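Local coordinates for probable Rab-related GTPase (Acanthamoeba polyphaga mimivirus, PDB 5XC5), which binds and probably hydrolyses GTP as a viral member of the Rab family of small GTPases and may take part in protein transport, at residues Lys136-Cys139 / Asp143-Tyr146; Asn102-Asn107 / Tyr112-Val117; Val47-Gly52 / Lys163-Met168; Ser19-Gln24 / Asn159-Met164. The protein carries 1 engineered substitution. All coordinates share one frame; numbering follows the deposited sequence. Where two conformers were deposited one is given.

The four contacts join parts of the six-stranded sheet and the helices packed on it, as in other small GTPases. Contacts 1 and 2, with centres 11 Å apart, are local closures of successive beta-alpha-beta units and reach the neighbouring strands 113-119 and 145-148. Contacts 3 and 4, 13 Å apart, are long-range and share K163 and M164 of helix 154-169, which pairs with the early elements 41-48 and 18-26; contact 2 and then contact 1 fall between the two segments of each. The carboxylate of D145 ties the sets together, with OD2 hydrogen-bonding to Y113 OH at 2.7 Å and forming a salt bridge with K163 NZ at 3.1 Å. Contact 4 reaches the nucleotide directly.

Contact 1 (Lys136-Cys139 / Asp143-Tyr146); sequences KKFC and DCDY
The Y146 ring carries the K136 side chain over one face, while C139 CB approaches it obliquely. K136 CG lies 4.0 Å from the ring centroid and 30° off the ring normal, a CH-pi contact. Beyond CG the lysine chain stays extended until its last torsion, where a bend (chi4 -77°) turns the ammonium back toward the phenol. K136 NZ is placed to donate to Y146 OH, but their 2.5 Å separation is unusually short and its exact value is doubtful. The second ring, F138, meets C144 SG obliquely, with CE2 4.3 Å from the sulfur, and otherwise packs on V97, Y98 and I101 of helix 91-107. These pairs close the second half of a beta-alpha-beta unit, in which helix 132-141 returns through a short loop to strand 145-148 at the border of the sheet. Between the two rings sit the cysteines: C139 SG and C144 SG are 3.8 Å apart, a van der Waals contact and no disulfide. C139 SG also rests on Y146 CB at 3.6 Å, and the C139 side chain touches V116 of the adjacent strand. At the turn D143 adopts left-handed helical backbone angles. A water there donates to C139 O at 2.8 Å and accepts a weak bond from C144 N at 3.2 Å, bridging the helix to the incoming strand.

Contact 2 (Asn102-Asn107 / Tyr112-Val117); sequences NDLRIN and YYILVV
I114 places its CD1 methyl between two side chains of the helix, L104 and R105, and this small contact closes the beta-alpha-beta unit formed by strand 81-87, helix 91-107 and strand 113-119. L104 and I114 reach toward each other tip to tip, CD2 of the leucine standing 3.8 Å from CD1 of the isoleucine. R105 instead comes across the same methyl: its NE and NH2 each lie 3.6 Å from I114 CD1, the methyl meeting the guanidinium obliquely. Extension of I114 beyond CG1 (chi2 -179°) carries the methyl far enough out from the strand to meet both partners, although the backbones remain well apart. Further out, L104 also packs on C82 and Y76, and I114 on V84. The guanidinium is held by the turn after helix 132-141, where NH1 bonds to the carbonyl oxygen of N142, with a long, weak ion pair from NH2 to D143. The helix itself finishes at N107, which turns back on D103: D103 O receives N107 N at 3.3 Å and N107 ND2 at 2.9 Å, the two donors arriving from opposite faces of the carbonyl plane.

Contact 3 (Val47-Gly52 / Lys163-Met168); sequences VIAKNG and KMIDKM
I165 gives the contact its largest buried surface, and V47 and D166 follow. The isoleucine divides its branches between V47 of the strand and A49 just beyond its end. Its CD1 reaches V47 CG2 at 3.7 Å, the two side chains meeting tip to tip, whereas CG2 settles against A49 CB at 3.8 Å. With CG1 anti to the carbonyl carbon (chi1 -69°), CG2 stands anti to the backbone N, and the two branches fork apart. V47 answers chiefly with CG2, which also lies 3.9 Å from I165 CG1, so one valine methyl fits along the isoleucine branch. D166, one residue further along the helix, borders the more polar edge of the interface. In the conformer described, its OD1 lies 4.1 Å from CG of K50, whose bent chain crosses it obliquely. K50 NZ remains 4.6 Å from D166 OD2, too far for a salt bridge, so any attraction would be long-range. Backbone geometry places A49 and K50 at this spot: A49 to G52 form a type I beta turn closed by G52 N to A49 O at 2.9 Å, leading from strand 41-48 toward its antiparallel partner 54-61. Helix 154-169 thus packs against the hairpin at one border of the sheet, where I165 also touches L57 and A49 touches L55, while M168 touches L55 and, in strand 6-12, Y6 and I8.

Contact 4 (Ser19-Gln24 / Asn159-Met164); sequences SSIVHQ and NLFGKM. With MG (magnesium ion), chain C; GTP (guanosine-5'-triphosphate), chain B.
The helix that follows the P-loop binds the nucleotide at its start and, one residue later, meets helix 154-169 through I21, L160 and F161. I21 CG2 carries the helix-helix contact: it comes to the edge of the F161 ring, near the ring plane, at 3.9 Å from CE2, and lies 4.3 Å from L160 CD2. That methyl is anti to the backbone N, with CG1 (chi1 -76°) occupying the place beside the N; the I21 side chain also touches V85 and N119, and F161 stacks on F25. On the nucleotide side, S19 OG binds the magnesium ion at 2.1 Å, with GTP O1G and O1B, two waters and T37 completing six ligands. S19 N donates to GTP O1B at 2.9 Å (162°), so a single residue holds both the metal and the beta-phosphate. S20 grips the alpha-phosphate twice, its N at 2.8 Å and its OG at 2.7 Å both donating to GTP O1A. A hydrogen bond to D61 further orients S19 OG. Metal and backbone amides together would offset the phosphate charge, and magnesium ligation by T37 of the probable effector region alongside O1G is consistent with the GTP-bound, active state of a Rab protein.

Contact 1 (Lys136-Cys139 / Asp143-Tyr146)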
# COMPACT_ATOMS: atom_id res chain seq x y z
N LYS A 136 -0.34 -12.33 9.78
CA LYS A 136 0.08 -13.46 8.95
C LYS A 136 -1.09 -14.38 8.64
O LYS A 136 -1.25 -14.84 7.50
CB LYS A 136 1.20 -14.23 9.64
CG LYS A 136 2.52 -13.47 9.74
CD LYS A 136 3.54 -14.24 10.57
CE LYS A 136 4.78 -13.41 10.85
NZ LYS A 136 5.70 -13.32 9.68
N LYS A 137 -1.93 -14.66 9.64
CA LYS A 137 -3.08 -15.53 9.43
C LYS A 137 -4.07 -14.91 8.44
O LYS A 137 -4.57 -15.60 7.54
CB LYS A 137 -3.76 -15.83 10.76
CG LYS A 137 -5.08 -16.55 10.62
CD LYS A 137 -4.91 -17.92 9.97
CE LYS A 137 -5.91 -18.92 10.52
NZ LYS A 137 -7.30 -18.38 10.40
N PHE A 138 -4.35 -13.62 8.59
CA PHE A 138 -5.23 -12.96 7.63
C PHE A 138 -4.71 -13.13 6.20
O PHE A 138 -5.46 -13.47 5.29
CB PHE A 138 -5.39 -11.47 7.96
CG PHE A 138 -6.14 -10.72 6.91
CD1 PHE A 138 -7.52 -10.64 6.96
CD2 PHE A 138 -5.48 -10.14 5.84
CE1 PHE A 138 -8.22 -9.98 5.98
CE2 PHE A 138 -6.17 -9.48 4.85
CZ PHE A 138 -7.55 -9.40 4.92
N CYS A 139 -3.42 -12.88 6.00
CA CYS A 139 -2.89 -12.94 4.64
C CYS A 139 -2.88 -14.36 4.11
O CYS A 139 -3.11 -14.59 2.92
CB CYS A 139 -1.51 -12.29 4.58
SG CYS A 139 -1.55 -10.51 4.94
N ASP A 143 -5.06 -14.74 -0.00
CA ASP A 143 -4.29 -14.73 -1.24
C ASP A 143 -3.52 -13.42 -1.42
O ASP A 143 -3.59 -12.76 -2.45
CB ASP A 143 -5.19 -15.03 -2.45
CG ASP A 143 -4.41 -15.22 -3.74
OD1 ASP A 143 -3.22 -15.61 -3.69
OD2 ASP A 143 -5.00 -14.97 -4.81
N CYS A 144 -2.79 -13.04 -0.38
CA CYS A 144 -2.02 -11.80 -0.39
C CYS A 144 -0.81 -11.97 0.52
O CYS A 144 -0.74 -12.90 1.33
CB CYS A 144 -2.87 -10.59 0.01
SG CYS A 144 -3.57 -10.65 1.68
N ASP A 145 0.14 -11.06 0.37
CA ASP A 145 1.38 -11.05 1.13
C ASP A 145 1.32 -9.91 2.15
O ASP A 145 0.40 -9.09 2.13
CB ASP A 145 2.54 -10.86 0.15
CG ASP A 145 3.90 -11.27 0.72
OD1 ASP A 145 3.99 -11.84 1.82
OD2 ASP A 145 4.90 -11.00 0.02
N TYR A 146 2.31 -9.86 3.03
CA TYR A 146 2.37 -8.84 4.07
C TYR A 146 3.80 -8.35 4.25
O TYR A 146 4.77 -9.06 3.94
CB TYR A 146 1.87 -9.37 5.42
CG TYR A 146 2.71 -10.51 5.94
CD1 TYR A 146 2.51 -11.81 5.48
CD2 TYR A 146 3.73 -10.29 6.86
CE1 TYR A 146 3.29 -12.87 5.92
CE2 TYR A 146 4.52 -11.35 7.32
CZ TYR A 146 4.30 -12.63 6.84
OH TYR A 146 5.08 -13.68 7.29
O HOH W 1 -1.74 -15.78 0.78

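Contact 2 (Asn102-Asn107 / Tyr112-Val117)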
# COMPACT_ATOMS: atom_id res chain seq x y z
N ASN A 102 -11.60 -7.04 -0.74
CA ASN A 102 -12.84 -7.54 -1.32
C ASN A 102 -13.35 -6.59 -2.40
O ASN A 102 -13.73 -7.03 -3.49
CB ASN A 102 -13.89 -7.70 -0.23
CG ASN A 102 -15.24 -8.08 -0.79
OD1 ASN A 102 -15.46 -9.23 -1.17
ND2 ASN A 102 -16.15 -7.11 -0.85
N ASP A 103 -13.33 -5.29 -2.12
CA ASP A 103 -13.83 -4.30 -3.07
C ASP A 103 -12.95 -4.21 -4.30
O ASP A 103 -13.45 -4.11 -5.43
CB ASP A 103 -13.93 -2.95 -2.38
CG ASP A 103 -15.10 -2.86 -1.44
OD1 ASP A 103 -15.81 -3.88 -1.30
OD2 ASP A 103 -15.30 -1.79 -0.84
N LEU A 104 -11.63 -4.22 -4.11
CA LEU A 104 -10.73 -4.25 -5.25
C LEU A 104 -11.05 -5.44 -6.15
O LEU A 104 -11.12 -5.30 -7.38
CB LEU A 104 -9.28 -4.32 -4.76
CG LEU A 104 -8.20 -4.60 -5.81
CD1 LEU A 104 -8.08 -3.48 -6.81
CD2 LEU A 104 -6.86 -4.85 -5.13
N ARG A 105 -11.27 -6.61 -5.56
CA ARG A 105 -11.46 -7.80 -6.38
C ARG A 105 -12.81 -7.82 -7.10
O ARG A 105 -12.90 -8.37 -8.20
CB ARG A 105 -11.23 -9.06 -5.54
CG ARG A 105 -9.73 -9.32 -5.34
CD ARG A 105 -9.45 -10.34 -4.26
NE ARG A 105 -8.03 -10.71 -4.26
CZ ARG A 105 -7.42 -11.37 -3.27
NH1 ARG A 105 -8.09 -11.72 -2.19
NH2 ARG A 105 -6.14 -11.65 -3.37
N ILE A 106 -13.84 -7.20 -6.52
CA ILE A 106 -15.11 -7.03 -7.22
C ILE A 106 -14.93 -6.21 -8.48
O ILE A 106 -15.57 -6.46 -9.51
CB ILE A 106 -16.15 -6.39 -6.28
CG1 ILE A 106 -16.60 -7.38 -5.21
CG2 ILE A 106 -17.34 -5.83 -7.07
CD1 ILE A 106 -17.35 -6.73 -4.08
N ASN A 107 -14.05 -5.21 -8.43
CA ASN A 107 -13.94 -4.23 -9.50
C ASN A 107 -12.77 -4.48 -10.44
O ASN A 107 -12.69 -3.83 -11.48
CB ASN A 107 -13.82 -2.83 -8.91
CG ASN A 107 -15.11 -2.35 -8.31
OD1 ASN A 107 -15.99 -1.86 -9.02
ND2 ASN A 107 -15.25 -2.48 -7.00
N TYR A 112 -2.08 -8.76 -9.98
CA TYR A 112 -1.19 -9.90 -9.87
C TYR A 112 -0.65 -10.09 -8.46
O TYR A 112 -0.34 -11.22 -8.07
CB TYR A 112 -0.01 -9.69 -10.82
CG TYR A 112 0.99 -10.82 -10.83
CD1 TYR A 112 0.69 -12.02 -11.46
CD2 TYR A 112 2.25 -10.67 -10.25
CE1 TYR A 112 1.61 -13.05 -11.49
CE2 TYR A 112 3.17 -11.70 -10.27
CZ TYR A 112 2.84 -12.89 -10.90
OH TYR A 112 3.75 -13.93 -10.95
N TYR A 113 -0.53 -9.02 -7.69
CA TYR A 113 0.10 -9.08 -6.38
C TYR A 113 -0.56 -8.03 -5.49
O TYR A 113 -0.57 -6.84 -5.85
CB TYR A 113 1.59 -8.81 -6.50
CG TYR A 113 2.42 -8.91 -5.23
CD1 TYR A 113 2.41 -10.06 -4.44
CD2 TYR A 113 3.25 -7.86 -4.86
CE1 TYR A 113 3.21 -10.15 -3.29
CE2 TYR A 113 4.05 -7.94 -3.73
CZ TYR A 113 4.03 -9.07 -2.95
OH TYR A 113 4.83 -9.11 -1.83
N ILE A 114 -1.09 -8.48 -4.36
CA ILE A 114 -1.65 -7.62 -3.33
C ILE A 114 -0.75 -7.76 -2.12
O ILE A 114 -0.53 -8.88 -1.64
CB ILE A 114 -3.09 -8.00 -2.98
CG1 ILE A 114 -3.99 -7.84 -4.20
CG2 ILE A 114 -3.58 -7.15 -1.84
CD1 ILE A 114 -5.45 -8.19 -3.91
N LEU A 115 -0.21 -6.64 -1.64
CA LEU A 115 0.71 -6.61 -0.50
C LEU A 115 0.09 -5.76 0.60
O LEU A 115 -0.15 -4.56 0.40
CB LEU A 115 2.06 -6.05 -0.93
CG LEU A 115 3.11 -5.87 0.17
CD1 LEU A 115 3.37 -7.17 0.91
CD2 LEU A 115 4.40 -5.33 -0.46
N VAL A 116 -0.22 -6.39 1.73
CA VAL A 116 -0.73 -5.69 2.91
C VAL A 116 0.44 -5.09 3.66
O VAL A 116 1.41 -5.79 3.99
CB VAL A 116 -1.51 -6.67 3.80
CG1 VAL A 116 -1.88 -6.01 5.13
CG2 VAL A 116 -2.76 -7.19 3.08
N VAL A 117 0.37 -3.79 3.94
CA VAL A 117 1.44 -3.07 4.61
C VAL A 117 0.97 -2.74 6.02
O VAL A 117 0.05 -1.92 6.20
CB VAL A 117 1.84 -1.78 3.87
CG1 VAL A 117 2.96 -1.05 4.61
CG2 VAL A 117 2.24 -2.11 2.43

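Contact 3 (Val47-Gly52 / Lys163-Met168)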
# COMPACT_ATOMS: atom_id res chain seq x y z
N VAL A 47 12.48 2.07 -12.13
CA VAL A 47 13.33 1.36 -11.19
C VAL A 47 13.98 0.19 -11.91
O VAL A 47 13.47 -0.33 -12.90
CB VAL A 47 12.52 0.87 -9.97
CG1 VAL A 47 12.01 2.04 -9.17
CG2 VAL A 47 11.35 -0.01 -10.42
N ILE A 48 15.12 -0.24 -11.39
CA ILE A 48 15.80 -1.42 -11.91
C ILE A 48 15.38 -2.62 -11.07
O ILE A 48 15.63 -2.66 -9.86
CB ILE A 48 17.32 -1.25 -11.87
CG1 ILE A 48 17.74 -0.00 -12.66
CG2 ILE A 48 18.00 -2.52 -12.39
CD1 ILE A 48 19.21 0.33 -12.52
N ALA A 49 14.77 -3.62 -11.71
CA ALA A 49 14.38 -4.82 -11.00
C ALA A 49 15.54 -5.80 -10.93
O ALA A 49 16.56 -5.65 -11.60
CB ALA A 49 13.17 -5.48 -11.67
N LYS A 50 15.37 -6.84 -10.11
CA LYS A 50 16.45 -7.79 -9.87
C LYS A 50 16.83 -8.55 -11.14
O LYS A 50 18.00 -8.92 -11.31
CB LYS A 50 16.09 -8.74 -8.74
CG LYS A 50 16.46 -8.22 -7.37
CD LYS A 50 17.78 -8.80 -6.89
CE LYS A 50 18.07 -8.36 -5.47
NZ LYS A 50 16.80 -8.35 -4.67
N ASN A 51 15.88 -8.78 -12.04
CA ASN A 51 16.21 -9.43 -13.30
C ASN A 51 16.87 -8.49 -14.30
O ASN A 51 17.07 -8.87 -15.46
CB ASN A 51 14.99 -10.12 -13.91
CG ASN A 51 13.86 -9.16 -14.21
OD1 ASN A 51 14.02 -7.94 -14.15
ND2 ASN A 51 12.70 -9.72 -14.54
N GLY A 52 17.18 -7.26 -13.89
CA GLY A 52 17.86 -6.31 -14.75
C GLY A 52 16.96 -5.46 -15.62
O GLY A 52 17.44 -4.50 -16.23
N LYS A 163 9.53 -5.56 -2.90
CA LYS A 163 8.69 -6.74 -3.04
C LYS A 163 7.71 -6.57 -4.19
O LYS A 163 7.51 -7.48 -5.00
CB LYS A 163 7.91 -6.98 -1.74
CG LYS A 163 8.78 -7.34 -0.55
CD LYS A 163 7.97 -7.37 0.76
CE LYS A 163 6.97 -8.54 0.84
NZ LYS A 163 7.66 -9.87 0.86
N MET A 164 7.09 -5.39 -4.28
CA MET A 164 6.15 -5.12 -5.36
C MET A 164 6.83 -5.13 -6.72
O MET A 164 6.30 -5.68 -7.69
CB MET A 164 5.47 -3.77 -5.10
CG MET A 164 4.49 -3.31 -6.18
SD MET A 164 3.05 -4.40 -6.36
CE MET A 164 2.25 -4.28 -4.73
N ILE A 165 8.02 -4.54 -6.80
CA ILE A 165 8.77 -4.48 -8.06
C ILE A 165 9.13 -5.88 -8.53
O ILE A 165 8.96 -6.22 -9.71
CB ILE A 165 10.01 -3.58 -7.90
CG1 ILE A 165 9.57 -2.12 -7.73
CG2 ILE A 165 10.97 -3.76 -9.09
CD1 ILE A 165 10.61 -1.26 -7.06
N ASP A 166 9.65 -6.72 -7.62
CA ASP A 166 10.00 -8.09 -7.99
C ASP A 166 8.80 -8.82 -8.59
O ASP A 166 8.92 -9.50 -9.61
CB ASP A 166 10.50 -8.88 -6.78
CG ASP A 166 11.83 -8.38 -6.25
OD1 ASP A 166 12.46 -7.52 -6.89
OD2 ASP A 166 12.26 -8.88 -5.19
N LYS A 167 7.63 -8.68 -7.97
CA LYS A 167 6.44 -9.35 -8.48
C LYS A 167 6.02 -8.80 -9.83
O LYS A 167 5.68 -9.56 -10.74
CB LYS A 167 5.30 -9.26 -7.46
CG LYS A 167 5.49 -10.14 -6.24
CD LYS A 167 5.34 -11.62 -6.59
CE LYS A 167 5.43 -12.49 -5.35
NZ LYS A 167 6.70 -12.25 -4.64
N MET A 168 6.05 -7.47 -10.00
CA MET A 168 5.72 -6.91 -11.31
C MET A 168 6.66 -7.42 -12.39
O MET A 168 6.23 -7.62 -13.54
CB MET A 168 5.76 -5.38 -11.27
CG MET A 168 4.73 -4.72 -10.34
SD MET A 168 2.99 -5.11 -10.71
CE MET A 168 2.69 -6.45 -9.56

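Contact 4 (Ser19-Gln24 / Asn159-Met164)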
# COMPACT_ATOMS: atom_id res chain seq x y z
N SER A 19 -0.03 8.17 1.81
CA SER A 19 0.65 9.27 1.14
C SER A 19 2.07 9.45 1.67
O SER A 19 2.99 9.75 0.91
CB SER A 19 -0.14 10.56 1.28
OG SER A 19 -1.43 10.43 0.70
N SER A 20 2.26 9.25 2.98
CA SER A 20 3.59 9.34 3.56
C SER A 20 4.53 8.29 2.98
O SER A 20 5.68 8.58 2.65
CB SER A 20 3.49 9.20 5.08
OG SER A 20 2.74 10.27 5.62
N ILE A 21 4.02 7.06 2.80
CA ILE A 21 4.80 6.00 2.17
C ILE A 21 5.19 6.38 0.74
O ILE A 21 6.35 6.26 0.34
CB ILE A 21 4.03 4.67 2.23
CG1 ILE A 21 4.09 4.08 3.64
CG2 ILE A 21 4.57 3.70 1.22
CD1 ILE A 21 3.07 2.98 3.89
N VAL A 22 4.22 6.86 -0.04
CA VAL A 22 4.52 7.18 -1.44
C VAL A 22 5.54 8.31 -1.53
O VAL A 22 6.47 8.26 -2.34
CB VAL A 22 3.22 7.61 -2.14
CG1 VAL A 22 3.54 8.42 -3.40
CG2 VAL A 22 2.36 6.44 -2.45
N HIS A 23 5.38 9.35 -0.70
CA HIS A 23 6.33 10.46 -0.74
C HIS A 23 7.72 9.99 -0.37
O HIS A 23 8.72 10.43 -0.96
CB HIS A 23 5.89 11.58 0.22
CG HIS A 23 4.67 12.34 -0.22
ND1 HIS A 23 3.72 11.82 -1.09
CD2 HIS A 23 4.24 13.58 0.09
CE1 HIS A 23 2.77 12.71 -1.28
NE2 HIS A 23 3.06 13.79 -0.58
N GLN A 24 7.82 9.09 0.61
CA GLN A 24 9.12 8.57 1.00
C GLN A 24 9.75 7.78 -0.14
O GLN A 24 10.95 7.92 -0.42
CB GLN A 24 8.96 7.71 2.25
CG GLN A 24 10.26 7.16 2.83
CD GLN A 24 11.13 8.25 3.44
OE1 GLN A 24 12.05 8.74 2.80
NE2 GLN A 24 10.83 8.63 4.68
N ASN A 159 12.06 -1.50 0.98
CA ASN A 159 11.81 -2.93 1.04
C ASN A 159 10.42 -3.27 0.51
O ASN A 159 10.27 -4.20 -0.29
CB ASN A 159 11.97 -3.42 2.48
CG ASN A 159 11.80 -4.92 2.60
OD1 ASN A 159 12.59 -5.69 2.05
ND2 ASN A 159 10.77 -5.34 3.32
N LEU A 160 9.40 -2.54 0.94
CA LEU A 160 8.04 -2.90 0.53
C LEU A 160 7.84 -2.64 -0.96
O LEU A 160 7.20 -3.45 -1.65
CB LEU A 160 6.97 -2.23 1.41
CG LEU A 160 6.67 -0.74 1.22
CD1 LEU A 160 5.61 -0.50 0.14
CD2 LEU A 160 6.23 -0.07 2.52
N PHE A 161 8.39 -1.54 -1.49
CA PHE A 161 8.32 -1.37 -2.94
C PHE A 161 9.17 -2.39 -3.67
O PHE A 161 8.81 -2.81 -4.78
CB PHE A 161 8.67 0.05 -3.37
CG PHE A 161 7.50 0.96 -3.32
CD1 PHE A 161 6.63 1.05 -4.39
CD2 PHE A 161 7.24 1.72 -2.19
CE1 PHE A 161 5.53 1.88 -4.35
CE2 PHE A 161 6.14 2.55 -2.13
CZ PHE A 161 5.28 2.62 -3.22
N GLY A 162 10.28 -2.83 -3.07
CA GLY A 162 11.08 -3.86 -3.71
C GLY A 162 10.31 -5.16 -3.90
O GLY A 162 10.44 -5.82 -4.94
N LYS A 163 9.53 -5.56 -2.90
CA LYS A 163 8.69 -6.74 -3.04
C LYS A 163 7.71 -6.57 -4.19
O LYS A 163 7.51 -7.48 -5.00
CB LYS A 163 7.91 -6.98 -1.74
CG LYS A 163 8.78 -7.34 -0.55
CD LYS A 163 7.97 -7.37 0.76
CE LYS A 163 6.97 -8.54 0.84
NZ LYS A 163 7.66 -9.87 0.86
N MET A 164 7.09 -5.39 -4.28
CA MET A 164 6.15 -5.12 -5.36
C MET A 164 6.83 -5.13 -6.72
O MET A 164 6.30 -5.68 -7.69
CB MET A 164 5.47 -3.77 -5.10
CG MET A 164 4.49 -3.31 -6.18
SD MET A 164 3.05 -4.40 -6.36
CE MET A 164 2.25 -4.28 -4.73
MG MG C . -3.26 10.28 1.64
PG GTP B . -5.69 9.61 3.68
O1G GTP B . -5.12 10.33 2.47
O2G GTP B . -6.58 10.50 4.49
O3G GTP B . -6.36 8.31 3.31
O3B GTP B . -4.49 9.25 4.74
PB GTP B . -3.06 8.56 4.40
O1B GTP B . -2.52 9.05 3.08
O2B GTP B . -3.17 7.06 4.51
O3A GTP B . -2.12 8.97 5.65
PA GTP B . -1.01 10.16 5.67
O1A GTP B . 0.22 9.76 4.84
O2A GTP B . -1.68 11.50 5.30
O5' GTP B . -0.57 10.12 7.23
C5' GTP B . -1.48 10.42 8.26
C4' GTP B . -0.71 10.82 9.52
O4' GTP B . -0.00 9.68 9.97
C3' GTP B . 0.31 11.92 9.28
O3' GTP B . 0.34 12.80 10.40
C2' GTP B . 1.62 11.16 9.21
O2' GTP B . 2.72 11.95 9.61
C1' GTP B . 1.37 9.99 10.14
N9 GTP B . 2.19 8.85 9.72
C8 GTP B . 2.35 8.36 8.45
N7 GTP B . 3.18 7.29 8.49
C5 GTP B . 3.56 7.11 9.79
C6 GTP B . 4.39 6.18 10.41
O6 GTP B . 4.98 5.27 9.80
N1 GTP B . 4.55 6.30 11.77
C2 GTP B . 3.91 7.27 12.51
N2 GTP B . 4.12 7.31 13.82
N3 GTP B . 3.08 8.19 11.91
C4 GTP B . 2.93 8.09 10.56
O HOH W 2 -3.67 8.53 0.45
O HOH W 3 -2.68 11.91 2.80